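Local coordinates for protein malonate decarboxylase subunit alpha (Acinetobacter baumannii ATCC 17978, PDB 6MPR) that probably acts in malonate decarboxylase as the acyl-carrier-protein transferase, exchanging acetyl for malonyl on the carrier thiol during malonate breakdown, at residues A[101-106]-A[123-128]; A[67-72]-A[321-326]; A[28-33]-A[55-60]. One frame throughout, in Å; residues are numbered along the deposited sequence. Where two conformers were deposited one is given.

Contact 1: residues A[101-106]-A[123-128]; sequences EHLDLF and SLRISQ
Leu103, in the middle of helix 100-107, and Ile126, in the first turn of helix 125-131, bring the two backbones nearest each other, with 7.5 Å between their CA atoms. Each helix belongs to a beta-alpha-beta unit, between strands 90-94 and 111-116 and between 111-116 and 136-140, so the contact joins two successive helices of the parallel-sheet domain, side by side. Leu103 points from its helix toward Arg125 and Ile126. CD2 of Leu103 meets CG1 of Ile126 at 3.9 Å, the two side chains crossing at about a right angle, while CD1 of Leu103 lies 3.6 Å from CB of Arg125. Arg125 runs past Leu103 in the opposite direction and bends at chi3 (109°), which lays one guanidinium face over the leucine, CB of Leu103 being 3.4 Å from NH1 of Arg125 near the rim. The edge of the same group is turned to Asp104. NH2 and NH1 of Arg125 both donate end-on to the single oxygen OD1 of Asp104, at 3.0 and 3.2 Å, although the carboxylate and guanidinium planes stand 60° apart. Arg125 N donates to Ser123 OG (3.2 Å), a cap on the start of the helix. The guanidinium also forms a salt bridge with Glu107 and a hydrogen bond with Ser100 O. The two carboxylates probably balance its charge and, with Ser100 O, fix its orientation over Leu103.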
ATOM      1  N   GLU A 101      29.537  -3.008   5.545  1.00 19.16           N
ATOM      2  CA  GLU A 101      29.374  -3.898   6.692  1.00 16.57           C
ATOM      3  C   GLU A 101      28.079  -4.707   6.619  1.00 14.90           C
ATOM      4  O   GLU A 101      27.977  -5.737   7.292  1.00 16.26           O
ATOM      5  CB  GLU A 101      29.458  -3.111   8.009  1.00 16.02           C
ATOM      6  CG  GLU A 101      28.262  -2.195   8.333  1.00 17.87           C
ATOM      7  CD  GLU A 101      28.412  -0.785   7.773  1.00 25.83           C
ATOM      8  OE1 GLU A 101      27.571   0.088   8.112  1.00 20.14           O
ATOM      9  OE2 GLU A 101      29.372  -0.549   7.002  1.00 20.73           O
ATOM     10  N   HIS A 102      27.094  -4.285   5.815  1.00 13.15           N
ATOM     11  CA  HIS A 102      25.901  -5.114   5.641  1.00 16.46           C
ATOM     12  C   HIS A 102      26.279  -6.479   5.099  1.00 15.80           C
ATOM     13  O   HIS A 102      25.852  -7.515   5.617  1.00 14.42           O
ATOM     14  CB  HIS A 102      24.906  -4.452   4.695  1.00 14.19           C
ATOM     15  CG  HIS A 102      24.337  -3.180   5.214  1.00 14.30           C
ATOM     16  ND1 HIS A 102      23.658  -2.293   4.410  1.00 14.00           N
ATOM     17  CD2 HIS A 102      24.335  -2.642   6.455  1.00 14.37           C
ATOM     18  CE1 HIS A 102      23.274  -1.254   5.128  1.00 17.01           C
ATOM     19  NE2 HIS A 102      23.665  -1.445   6.374  1.00 16.22           N
ATOM     20  N   LEU A 103      27.094  -6.497   4.049  1.00 15.47           N
ATOM     21  CA  LEU A 103      27.495  -7.764   3.471  1.00 15.96           C
ATOM     22  C   LEU A 103      28.585  -8.434   4.296  1.00 16.73           C
ATOM     23  O   LEU A 103      28.680  -9.667   4.289  1.00 15.84           O
ATOM     24  CB  LEU A 103      27.904  -7.542   2.014  1.00 14.16           C
ATOM     25  CG  LEU A 103      26.701  -7.061   1.188  1.00 20.58           C
ATOM     26  CD1 LEU A 103      27.054  -6.810  -0.267  1.00 22.40           C
ATOM     27  CD2 LEU A 103      25.539  -8.045   1.289  1.00 20.44           C
ATOM     28  N   ASP A 104      29.380  -7.658   5.056  1.00 13.87           N
ATOM     29  CA  ASP A 104      30.348  -8.263   5.967  1.00 14.39           C
ATOM     30  C   ASP A 104      29.671  -9.196   6.975  1.00 14.12           C
ATOM     31  O   ASP A 104      30.282 -10.177   7.422  1.00 16.17           O
ATOM     32  CB  ASP A 104      31.137  -7.187   6.720  1.00 22.52           C
ATOM     33  CG  ASP A 104      32.014  -6.319   5.804  1.00 31.53           C
ATOM     34  OD1 ASP A 104      32.178  -6.628   4.598  1.00 27.48           O
ATOM     35  OD2 ASP A 104      32.538  -5.300   6.308  1.00 31.96           O
ATOM     36  N   LEU A 105      28.410  -8.923   7.336  1.00 13.48           N
ATOM     37  CA  LEU A 105      27.696  -9.810   8.262  1.00 16.81           C
ATOM     38  C   LEU A 105      27.643 -11.242   7.745  1.00 18.33           C
ATOM     39  O   LEU A 105      27.718 -12.201   8.527  1.00 14.90           O
ATOM     40  CB  LEU A 105      26.273  -9.306   8.496  1.00 13.58           C
ATOM     41  CG  LEU A 105      26.131  -7.950   9.173  1.00 11.86           C
ATOM     42  CD1 LEU A 105      24.689  -7.458   9.064  1.00 14.12           C
ATOM     43  CD2 LEU A 105      26.593  -8.038  10.640  1.00 15.16           C
ATOM     44  N   PHE A 106      27.480 -11.409   6.433  1.00 15.49           N
ATOM     45  CA  PHE A 106      27.389 -12.751   5.871  1.00 16.13           C
ATOM     46  C   PHE A 106      28.762 -13.376   5.716  1.00 21.88           C
ATOM     47  O   PHE A 106      28.953 -14.549   6.057  1.00 22.22           O
ATOM     48  CB  PHE A 106      26.636 -12.696   4.543  1.00 14.67           C
ATOM     49  CG  PHE A 106      25.231 -12.162   4.694  1.00 15.18           C
ATOM     50  CD1 PHE A 106      24.978 -10.794   4.661  1.00 17.71           C
ATOM     51  CD2 PHE A 106      24.172 -13.026   4.909  1.00 11.65           C
ATOM     52  CE1 PHE A 106      23.684 -10.301   4.826  1.00 15.27           C
ATOM     53  CE2 PHE A 106      22.887 -12.551   5.074  1.00 11.75           C
ATOM     54  CZ  PHE A 106      22.639 -11.173   5.029  1.00 11.23           C
ATOM     55  N   SER A 123      27.254  -4.053  -8.236  1.00 15.49           N
ATOM     56  CA  SER A 123      27.990  -4.852  -7.265  1.00 14.97           C
ATOM     57  C   SER A 123      27.841  -6.347  -7.539  1.00 19.61           C
ATOM     58  O   SER A 123      26.735  -6.841  -7.792  1.00 14.02           O
ATOM     59  CB  SER A 123      27.515  -4.527  -5.853  1.00 13.90           C
ATOM     60  OG  SER A 123      28.092  -5.428  -4.913  1.00 16.92           O
ATOM     61  N   LEU A 124      28.960  -7.067  -7.483  1.00 16.54           N
ATOM     62  CA  LEU A 124      28.970  -8.518  -7.618  1.00 15.71           C
ATOM     63  C   LEU A 124      28.944  -9.229  -6.277  1.00 17.80           C
ATOM     64  O   LEU A 124      28.942 -10.463  -6.248  1.00 16.97           O
ATOM     65  CB  LEU A 124      30.208  -8.978  -8.388  1.00 17.84           C
ATOM     66  CG  LEU A 124      30.329  -8.491  -9.827  1.00 19.38           C
ATOM     67  CD1 LEU A 124      31.112  -7.181  -9.893  1.00 27.49           C
ATOM     68  CD2 LEU A 124      30.968  -9.562 -10.694  1.00 33.65           C
ATOM     69  N   ARG A 125      28.916  -8.480  -5.174  1.00 17.06           N
ATOM     70  CA  ARG A 125      29.165  -9.069  -3.861  1.00 19.65           C
ATOM     71  C   ARG A 125      28.065 -10.040  -3.438  1.00 15.14           C
ATOM     72  O   ARG A 125      28.363 -11.113  -2.909  1.00 15.96           O
ATOM     73  CB  ARG A 125      29.334  -7.965  -2.819  1.00 25.07           C
ATOM     74  CG  ARG A 125      30.769  -7.675  -2.449  1.00 31.12           C
ATOM     75  CD  ARG A 125      30.841  -6.958  -1.110  1.00 28.62           C
ATOM     76  NE  ARG A 125      31.383  -7.811  -0.055  1.00 28.03           N
ATOM     77  CZ  ARG A 125      31.464  -7.456   1.224  1.00 28.18           C
ATOM     78  NH1 ARG A 125      31.053  -6.254   1.615  1.00 29.95           N
ATOM     79  NH2 ARG A 125      31.962  -8.302   2.115  1.00 30.73           N
ATOM     80  N   ILE A 126      26.787  -9.679  -3.625  1.00 15.97           N
ATOM     81  CA  ILE A 126      25.705 -10.575  -3.202  1.00 15.68           C
ATOM     82  C   ILE A 126      25.759 -11.880  -3.994  1.00 15.00           C
ATOM     83  O   ILE A 126      25.668 -12.975  -3.427  1.00 18.69           O
ATOM     84  CB  ILE A 126      24.333  -9.879  -3.336  1.00 11.34           C
ATOM     85  CG1 ILE A 126      24.135  -8.845  -2.221  1.00 17.15           C
ATOM     86  CG2 ILE A 126      23.192 -10.905  -3.330  1.00  9.97           C
ATOM     87  CD1 ILE A 126      22.917  -7.940  -2.427  1.00 13.98           C
ATOM     88  N   SER A 127      25.918 -11.780  -5.319  1.00 12.66           N
ATOM     89  CA  SER A 127      26.073 -12.975  -6.145  1.00 17.28           C
ATOM     90  C   SER A 127      27.249 -13.821  -5.682  1.00 18.12           C
ATOM     91  O   SER A 127      27.168 -15.054  -5.670  1.00 22.78           O
ATOM     92  CB  SER A 127      26.256 -12.598  -7.617  1.00 21.38           C
ATOM     93  OG  SER A 127      25.008 -12.273  -8.206  1.00 25.48           O
ATOM     94  N   GLN A 128      28.357 -13.178  -5.309  1.00 17.11           N
ATOM     95  CA  GLN A 128      29.533 -13.941  -4.893  1.00 21.53           C
ATOM     96  C   GLN A 128      29.301 -14.611  -3.542  1.00 17.58           C
ATOM     97  O   GLN A 128      29.748 -15.743  -3.324  1.00 21.75           O
ATOM     98  CB  GLN A 128      30.767 -13.035  -4.849  1.00 20.80           C
ATOM     99  CG  GLN A 128      32.099 -13.764  -4.606  1.00 27.46           C
ATOM    100  CD  GLN A 128      32.454 -14.786  -5.687  1.00 32.60           C
ATOM    101  OE1 GLN A 128      32.790 -15.933  -5.381  1.00 35.86           O
ATOM    102  NE2 GLN A 128      32.394 -14.371  -6.950  1.00 28.51           N
TER

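Contact 2: residues A[67-72]-A[321-326]; sequences NNQKQA and FGTELG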
ATOM      1  N   ASN A  67      17.578   1.891   5.282  1.00 11.19           N
ATOM      2  CA  ASN A  67      16.667   2.691   4.471  0.52  9.95           C
ATOM      3  C   ASN A  67      17.317   2.962   3.123  1.00  9.36           C
ATOM      4  O   ASN A  67      18.522   2.770   2.941  1.00 14.24           O
ATOM      5  CB  ASN A  67      16.347   4.051   5.108  0.52 11.86           C
ATOM      6  CG  ASN A  67      15.742   3.960   6.488  0.52  9.55           C
ATOM      7  OD1 ASN A  67      14.545   3.718   6.640  0.52 18.13           O
ATOM      8  ND2 ASN A  67      16.549   4.238   7.504  0.52  7.38           N
ATOM      9  N   ASN A  68      16.535   3.471   2.176  1.00  9.38           N
ATOM     10  CA  ASN A  68      17.148   3.823   0.903  0.52 12.80           C
ATOM     11  C   ASN A  68      18.214   4.899   1.080  1.00 16.20           C
ATOM     12  O   ASN A  68      19.261   4.849   0.418  1.00 14.40           O
ATOM     13  CB  ASN A  68      16.112   4.281  -0.115  0.52 15.41           C
ATOM     14  CG  ASN A  68      16.742   4.563  -1.481  0.52 18.52           C
ATOM     15  OD1 ASN A  68      16.987   3.643  -2.268  0.52 24.40           O
ATOM     16  ND2 ASN A  68      17.041   5.828  -1.746  0.52 15.01           N
ATOM     17  N   GLN A  69      17.990   5.862   1.978  1.00 10.92           N
ATOM     18  CA  GLN A  69      18.942   6.945   2.209  1.00 10.42           C
ATOM     19  C   GLN A  69      19.567   6.850   3.598  1.00  9.76           C
ATOM     20  O   GLN A  69      20.760   6.562   3.719  1.00 12.52           O
ATOM     21  CB  GLN A  69      18.243   8.293   1.998  1.00 11.72           C
ATOM     22  CG  GLN A  69      17.618   8.449   0.614  1.00 12.08           C
ATOM     23  CD  GLN A  69      16.486   9.462   0.609  1.00 13.18           C
ATOM     24  OE1 GLN A  69      15.313   9.091   0.696  1.00 13.43           O
ATOM     25  NE2 GLN A  69      16.824  10.734   0.504  1.00 13.55           N
ATOM     26  N   LYS A  70      18.792   7.077   4.660  1.00 14.33           N
ATOM     27  CA  LYS A  70      19.323   7.046   6.025  1.00 10.43           C
ATOM     28  C   LYS A  70      19.833   5.658   6.389  1.00 13.12           C
ATOM     29  O   LYS A  70      19.127   4.666   6.194  1.00 10.18           O
ATOM     30  CB  LYS A  70      18.221   7.468   7.006  1.00 11.32           C
ATOM     31  CG  LYS A  70      18.527   7.191   8.466  1.00 13.53           C
ATOM     32  CD  LYS A  70      17.414   7.752   9.347  1.00 12.42           C
ATOM     33  CE  LYS A  70      16.165   6.895   9.296  1.00 11.55           C
ATOM     34  NZ  LYS A  70      15.027   7.481  10.093  1.00 12.07           N
ATOM     35  N   GLN A  71      21.051   5.590   6.939  1.00 11.59           N
ATOM     36  CA  GLN A  71      21.659   4.338   7.387  1.00  8.07           C
ATOM     37  C   GLN A  71      21.949   4.419   8.877  1.00 10.60           C
ATOM     38  O   GLN A  71      22.611   5.359   9.340  1.00 11.39           O
ATOM     39  CB  GLN A  71      22.979   4.006   6.662  1.00 11.99           C
ATOM     40  CG  GLN A  71      22.932   4.087   5.131  1.00  9.39           C
ATOM     41  CD  GLN A  71      21.943   3.099   4.551  1.00 18.88           C
ATOM     42  OE1 GLN A  71      21.897   1.929   4.970  1.00 11.52           O
ATOM     43  NE2 GLN A  71      21.132   3.559   3.602  1.00 12.22           N
ATOM     44  N   ALA A  72      21.482   3.419   9.618  1.00  8.07           N
ATOM     45  CA  ALA A  72      21.869   3.277  11.019  1.00 10.15           C
ATOM     46  C   ALA A  72      23.272   2.665  11.058  1.00 12.16           C
ATOM     47  O   ALA A  72      23.489   1.515  11.453  1.00  9.96           O
ATOM     48  CB  ALA A  72      20.854   2.423  11.761  1.00 11.21           C
ATOM     49  N   PHE A 321       9.289  10.477  -0.070  1.00  6.79           N
ATOM     50  CA  PHE A 321       9.757   9.228   0.522  1.00 12.08           C
ATOM     51  C   PHE A 321      10.836   9.469   1.573  1.00  9.81           C
ATOM     52  O   PHE A 321      10.956   8.692   2.527  1.00 10.57           O
ATOM     53  CB  PHE A 321      10.336   8.310  -0.556  1.00 12.47           C
ATOM     54  CG  PHE A 321       9.512   8.207  -1.806  1.00 12.30           C
ATOM     55  CD1 PHE A 321       8.473   7.295  -1.895  1.00  9.88           C
ATOM     56  CD2 PHE A 321       9.797   9.008  -2.897  1.00 11.06           C
ATOM     57  CE1 PHE A 321       7.735   7.175  -3.063  1.00  8.81           C
ATOM     58  CE2 PHE A 321       9.063   8.903  -4.070  1.00 11.62           C
ATOM     59  CZ  PHE A 321       8.023   7.999  -4.154  1.00  9.69           C
ATOM     60  N   GLY A 322      11.621  10.529   1.400  1.00  9.44           N
ATOM     61  CA  GLY A 322      12.755  10.878   2.231  1.00  8.59           C
ATOM     62  C   GLY A 322      13.127  12.323   1.978  1.00 13.90           C
ATOM     63  O   GLY A 322      12.441  13.039   1.248  1.00 13.14           O
ATOM     64  N   THR A 323      14.235  12.742   2.575  1.00 12.48           N
ATOM     65  CA  THR A 323      14.756  14.091   2.393  1.00 16.84           C
ATOM     66  C   THR A 323      15.612  14.160   1.128  1.00  9.83           C
ATOM     67  O   THR A 323      15.722  13.200   0.358  1.00 10.84           O
ATOM     68  CB  THR A 323      15.590  14.506   3.610  1.00 19.27           C
ATOM     69  OG1 THR A 323      15.775  15.917   3.594  1.00 20.07           O
ATOM     70  CG2 THR A 323      16.981  13.833   3.580  1.00 17.11           C
ATOM     71  N   GLU A 324      16.220  15.319   0.889  1.00 10.32           N
ATOM     72  CA  GLU A 324      17.437  15.360   0.083  1.00 13.70           C
ATOM     73  C   GLU A 324      18.408  16.317   0.752  1.00 12.79           C
ATOM     74  O   GLU A 324      18.004  17.378   1.237  1.00 12.22           O
ATOM     75  CB  GLU A 324      17.210  15.775  -1.383  1.00 10.30           C
ATOM     76  CG  GLU A 324      18.510  15.915  -2.196  1.00 12.80           C
ATOM     77  CD  GLU A 324      19.363  14.622  -2.239  1.00 22.40           C
ATOM     78  OE1 GLU A 324      19.612  13.975  -1.201  1.00 25.61           O
ATOM     79  OE2 GLU A 324      19.810  14.255  -3.331  1.00 20.10           O
ATOM     80  N   LEU A 325      19.677  15.913   0.819  1.00 10.64           N
ATOM     81  CA  LEU A 325      20.674  16.716   1.513  1.00 10.96           C
ATOM     82  C   LEU A 325      20.816  18.087   0.861  1.00 11.14           C
ATOM     83  O   LEU A 325      20.855  18.216  -0.368  1.00 14.66           O
ATOM     84  CB  LEU A 325      22.026  16.003   1.519  1.00 15.27           C
ATOM     85  CG  LEU A 325      22.099  14.657   2.235  1.00 19.79           C
ATOM     86  CD1 LEU A 325      23.551  14.243   2.279  1.00 19.23           C
ATOM     87  CD2 LEU A 325      21.500  14.749   3.643  1.00 26.58           C
ATOM     88  N   GLY A 326      20.901  19.117   1.702  1.00 11.54           N
ATOM     89  CA  GLY A 326      20.963  20.483   1.224  1.00 13.22           C
ATOM     90  C   GLY A 326      19.631  21.126   0.908  1.00 14.07           C
ATOM     91  O   GLY A 326      19.595  22.336   0.665  1.00 15.09           O
TER
HETATM   92  O   HOH W   1      19.525  11.296  -0.422  1.00 22.84           O
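Gln69 NE2 is held by two acceptors at once: the backbone oxygen of Thr323 at 2.7 Å, and a water at 2.9 Å. The N-H...O angle to Thr323 O is 147°. That oxygen lies in the plane of the glutamine amide, but seen from the other end the donor stands above the carbonyl plane of Thr323, 40° out of it. The water, accepting from Gln69 NE2, donates in turn to Glu324 OE1 at 2.8 Å, giving Gln69 a second, indirect hold on the same loop. To reach this far, the glutamine keeps its chain extended beyond CG (chi2 156°), and its other amide atom, Gln69 OE1, comes to 3.5 Å from CA of Gly322, where no side chain intervenes. The two segments are loops on different sheets: 321-326 follows strand 317-319, at the edge of the mixed sheet, and 67-72 links strand 61-64 of the parallel sheet to helix 73-79. Gln69 therefore spans a buried junction between the two halves of the chain. OE1 accepts from both Asn301 and Arg350, so every polar atom of the amide is engaged and the group cannot easily flip. Asn301 also accepts from Gly322 N through its own side-chain oxygen. Behind Gln69, the folded side chain of Gln71 braces the loop from within, its NE2 donating to Gln69 O at 3.0 Å and to Asn67 O at 2.8 Å.

Contact 3: residues A[28-33]-A[55-60]; sequences QLKLEM and LITPGD
No aromatic ring enters the contact of Lys30 with Leu55 and Thr57; its flat group is the carboxylate of Asp60. Over one face of that carboxylate stands the backbone N of Thr57, which donates to Asp60 OD2 at 3.0 Å from a direction 64° out of the plane. Asp60 OD2 also accepts from a water 2.6 Å away, and the same water donates to Leu55 O, again at 2.6 Å, while accepting from Lys30 NZ at 2.9 Å. One water thus bridges Lys30 NZ and Asp60 OD2, whose opposite charges are 4.7 Å apart and probably attract. Lys30 gets there as a straight rod, extended beyond CG and crossing Thr57 at about a right angle. Lys30 NZ has a weak hydrogen bond to Thr57 OG1 at 3.2 Å, which is doubtful because the threonine was modelled in two conformers. The loop it touches is a type II beta turn from Thr57 to Asp60, closed by a bond from Asp60 N to Thr57 O, with Gly59 at the positive phi (83°) that this turn requires. The turn leads from helix 48-55 into strand 61-64 of the parallel sheet, and helix 22-34 lies against the junction. Leu55 O belongs to the last turn of its helix, so the nearby ammonium would be expected to suit the negative end of the helix dipole. The apolar part of the contact lies alongside: CD2 of Leu55 approaches Lys30 O at 3.7 Å. In the conformer given, CD1 of Leu31 lies 4.1 Å from CD2 of Leu55. Leu31 and Leu55 also pack on strands of the parallel sheet: Leu31 on Ile194, Leu55 on Ile196, and both on Tyr221.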
ATOM      1  N   GLN A  28      11.265 -10.039  28.084  1.00 15.08           N
ATOM      2  CA  GLN A  28      11.520  -9.471  29.400  0.50 16.05           C
ATOM      3  C   GLN A  28      12.853  -9.948  29.962  1.00 16.87           C
ATOM      4  O   GLN A  28      13.553  -9.185  30.629  1.00 17.27           O
ATOM      5  CB  GLN A  28      10.382  -9.804  30.364  0.50 18.80           C
ATOM      6  CG  GLN A  28      10.471  -9.001  31.655  0.50 23.67           C
ATOM      7  CD  GLN A  28      10.706  -7.522  31.383  0.50 31.63           C
ATOM      8  OE1 GLN A  28       9.849  -6.841  30.817  0.50 40.02           O
ATOM      9  NE2 GLN A  28      11.876  -7.022  31.773  0.50 34.15           N
ATOM     10  N   LEU A  29      13.229 -11.205  29.694  1.00 17.28           N
ATOM     11  CA  LEU A  29      14.490 -11.713  30.230  1.00 18.26           C
ATOM     12  C   LEU A  29      15.680 -11.000  29.606  1.00 17.45           C
ATOM     13  O   LEU A  29      16.658 -10.690  30.296  1.00 19.32           O
ATOM     14  CB  LEU A  29      14.599 -13.214  29.989  1.00 23.50           C
ATOM     15  CG  LEU A  29      13.603 -14.114  30.720  1.00 27.02           C
ATOM     16  CD1 LEU A  29      13.896 -15.566  30.397  1.00 26.99           C
ATOM     17  CD2 LEU A  29      13.675 -13.875  32.224  1.00 25.13           C
ATOM     18  N   LYS A  30      15.617 -10.748  28.300  1.00 19.89           N
ATOM     19  CA  LYS A  30      16.698 -10.052  27.613  1.00 18.58           C
ATOM     20  C   LYS A  30      16.827  -8.615  28.102  1.00 23.27           C
ATOM     21  O   LYS A  30      17.943  -8.129  28.344  1.00 16.46           O
ATOM     22  CB  LYS A  30      16.450 -10.088  26.110  1.00 15.68           C
ATOM     23  CG  LYS A  30      16.495 -11.500  25.536  1.00 17.21           C
ATOM     24  CD  LYS A  30      15.787 -11.516  24.170  1.00 16.86           C
ATOM     25  CE  LYS A  30      15.674 -12.930  23.625  1.00 27.14           C
ATOM     26  NZ  LYS A  30      14.948 -12.998  22.318  1.00 21.90           N
ATOM     27  N   LEU A  31      15.699  -7.900  28.201  1.00 16.12           N
ATOM     28  CA  LEU A  31      15.740  -6.547  28.748  0.62 15.42           C
ATOM     29  C   LEU A  31      16.330  -6.548  30.152  1.00 16.26           C
ATOM     30  O   LEU A  31      17.133  -5.672  30.492  1.00 17.29           O
ATOM     31  CB  LEU A  31      14.342  -5.927  28.755  0.62 15.54           C
ATOM     32  CG  LEU A  31      13.924  -5.032  27.581  0.62 13.73           C
ATOM     33  CD1 LEU A  31      14.414  -5.601  26.265  0.62 14.92           C
ATOM     34  CD2 LEU A  31      12.404  -4.905  27.574  0.62 22.47           C
ATOM     35  N   GLU A  32      15.951  -7.524  30.976  1.00 17.26           N
ATOM     36  CA  GLU A  32      16.445  -7.568  32.347  1.00 18.73           C
ATOM     37  C   GLU A  32      17.957  -7.737  32.374  1.00 22.28           C
ATOM     38  O   GLU A  32      18.648  -7.072  33.150  1.00 19.68           O
ATOM     39  CB  GLU A  32      15.754  -8.703  33.097  1.00 21.68           C
ATOM     40  CG  GLU A  32      15.708  -8.559  34.579  1.00 36.82           C
ATOM     41  CD  GLU A  32      14.583  -9.388  35.148  1.00 46.92           C
ATOM     42  OE1 GLU A  32      14.582 -10.622  34.925  1.00 48.05           O
ATOM     43  OE2 GLU A  32      13.680  -8.803  35.780  1.00 51.93           O
ATOM     44  N   MET A  33      18.485  -8.595  31.499  1.00 18.94           N
ATOM     45  CA  MET A  33      19.926  -8.813  31.443  0.52 22.94           C
ATOM     46  C   MET A  33      20.647  -7.598  30.870  1.00 21.12           C
ATOM     47  O   MET A  33      21.710  -7.210  31.367  1.00 19.36           O
ATOM     48  CB  MET A  33      20.234 -10.059  30.616  0.52 23.13           C
ATOM     49  CG  MET A  33      20.129 -11.364  31.395  0.52 33.64           C
ATOM     50  SD  MET A  33      20.509 -12.799  30.373  0.52 45.23           S
ATOM     51  CE  MET A  33      21.871 -12.163  29.398  0.52 43.73           C
ATOM     52  N   LEU A  55      20.821  -8.616  23.550  1.00 17.93           N
ATOM     53  CA  LEU A  55      19.443  -8.436  23.105  1.00 18.08           C
ATOM     54  C   LEU A  55      19.093  -9.267  21.876  1.00 15.99           C
ATOM     55  O   LEU A  55      17.911  -9.570  21.655  1.00 17.66           O
ATOM     56  CB  LEU A  55      19.183  -6.957  22.800  1.00 17.35           C
ATOM     57  CG  LEU A  55      19.272  -6.040  24.017  1.00 21.12           C
ATOM     58  CD1 LEU A  55      19.115  -4.616  23.581  1.00 15.77           C
ATOM     59  CD2 LEU A  55      18.197  -6.403  25.029  1.00 15.37           C
ATOM     60  N   ILE A  56      20.075  -9.609  21.060  1.00 15.66           N
ATOM     61  CA  ILE A  56      19.855 -10.383  19.839  1.00 13.30           C
ATOM     62  C   ILE A  56      20.201 -11.834  20.124  1.00 14.86           C
ATOM     63  O   ILE A  56      21.109 -12.128  20.914  1.00 19.82           O
ATOM     64  CB  ILE A  56      20.690  -9.835  18.665  1.00 11.90           C
ATOM     65  CG1 ILE A  56      20.428  -8.339  18.459  1.00 16.09           C
ATOM     66  CG2 ILE A  56      20.401 -10.614  17.376  1.00 11.18           C
ATOM     67  CD1 ILE A  56      21.296  -7.744  17.379  1.00 15.82           C
ATOM     68  N   THR A  57      19.443 -12.747  19.522  1.00 14.37           N
ATOM     69  CA  THR A  57      19.562 -14.190  19.689  0.60 19.46           C
ATOM     70  C   THR A  57      19.825 -14.821  18.323  1.00 18.59           C
ATOM     71  O   THR A  57      19.295 -14.331  17.319  1.00 17.05           O
ATOM     72  CB  THR A  57      18.261 -14.757  20.291  0.60 23.48           C
ATOM     73  OG1 THR A  57      17.891 -13.979  21.437  0.60 28.17           O
ATOM     74  CG2 THR A  57      18.405 -16.223  20.728  0.60 24.65           C
ATOM     75  N   PRO A  58      20.608 -15.895  18.242  1.00 15.61           N
ATOM     76  CA  PRO A  58      20.812 -16.542  16.941  1.00 18.17           C
ATOM     77  C   PRO A  58      19.483 -16.923  16.302  1.00 16.00           C
ATOM     78  O   PRO A  58      18.534 -17.328  16.982  1.00 16.34           O
ATOM     79  CB  PRO A  58      21.643 -17.780  17.287  1.00 24.54           C
ATOM     80  CG  PRO A  58      22.339 -17.426  18.542  1.00 28.71           C
ATOM     81  CD  PRO A  58      21.426 -16.513  19.302  1.00 17.07           C
ATOM     82  N   GLY A  59      19.416 -16.787  14.973  1.00 18.00           N
ATOM     83  CA  GLY A  59      18.189 -17.055  14.248  1.00 20.49           C
ATOM     84  C   GLY A  59      17.190 -15.916  14.231  1.00 18.95           C
ATOM     85  O   GLY A  59      16.173 -16.015  13.531  1.00 20.89           O
ATOM     86  N   ASP A  60      17.431 -14.842  14.978  1.00 16.08           N
ATOM     87  CA  ASP A  60      16.496 -13.719  14.993  1.00 12.35           C
ATOM     88  C   ASP A  60      16.318 -13.132  13.603  1.00 17.29           C
ATOM     89  O   ASP A  60      17.283 -13.004  12.843  1.00 19.14           O
ATOM     90  CB  ASP A  60      17.008 -12.610  15.913  1.00 11.85           C
ATOM     91  CG  ASP A  60      16.504 -12.734  17.328  1.00 19.63           C
ATOM     92  OD1 ASP A  60      15.658 -13.611  17.594  1.00 18.69           O
ATOM     93  OD2 ASP A  60      16.946 -11.927  18.168  1.00 18.05           O
TER
HETATM   94  O   HOH W   2      16.142 -11.157  20.483  1.00 19.21           O

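In the fold
All three contacts involve the parallel-sheet half of the chain, and contact 2 also brings in the loop that follows strand 317-319 of the mixed sheet. Contact 3 closes first along the sequence, and its turn leads into strand 61-64, which in turn delivers the loop 67-72 of contact 2. Contact 1 is nested within the long excursion that contact 2 closes. Contacts 1 and 2 have centres about 21 Å apart yet touch, His102 CE1 packing at 3.5 Å from Gln71 OE1. Contact 3 stands apart, its centre about 26 Å from that of contact 1 and about 29 Å from that of contact 2, with nearest atoms about 9 and 11 Å away. It is also the most peripheral, while contact 2 lies nearest the centre of the chain.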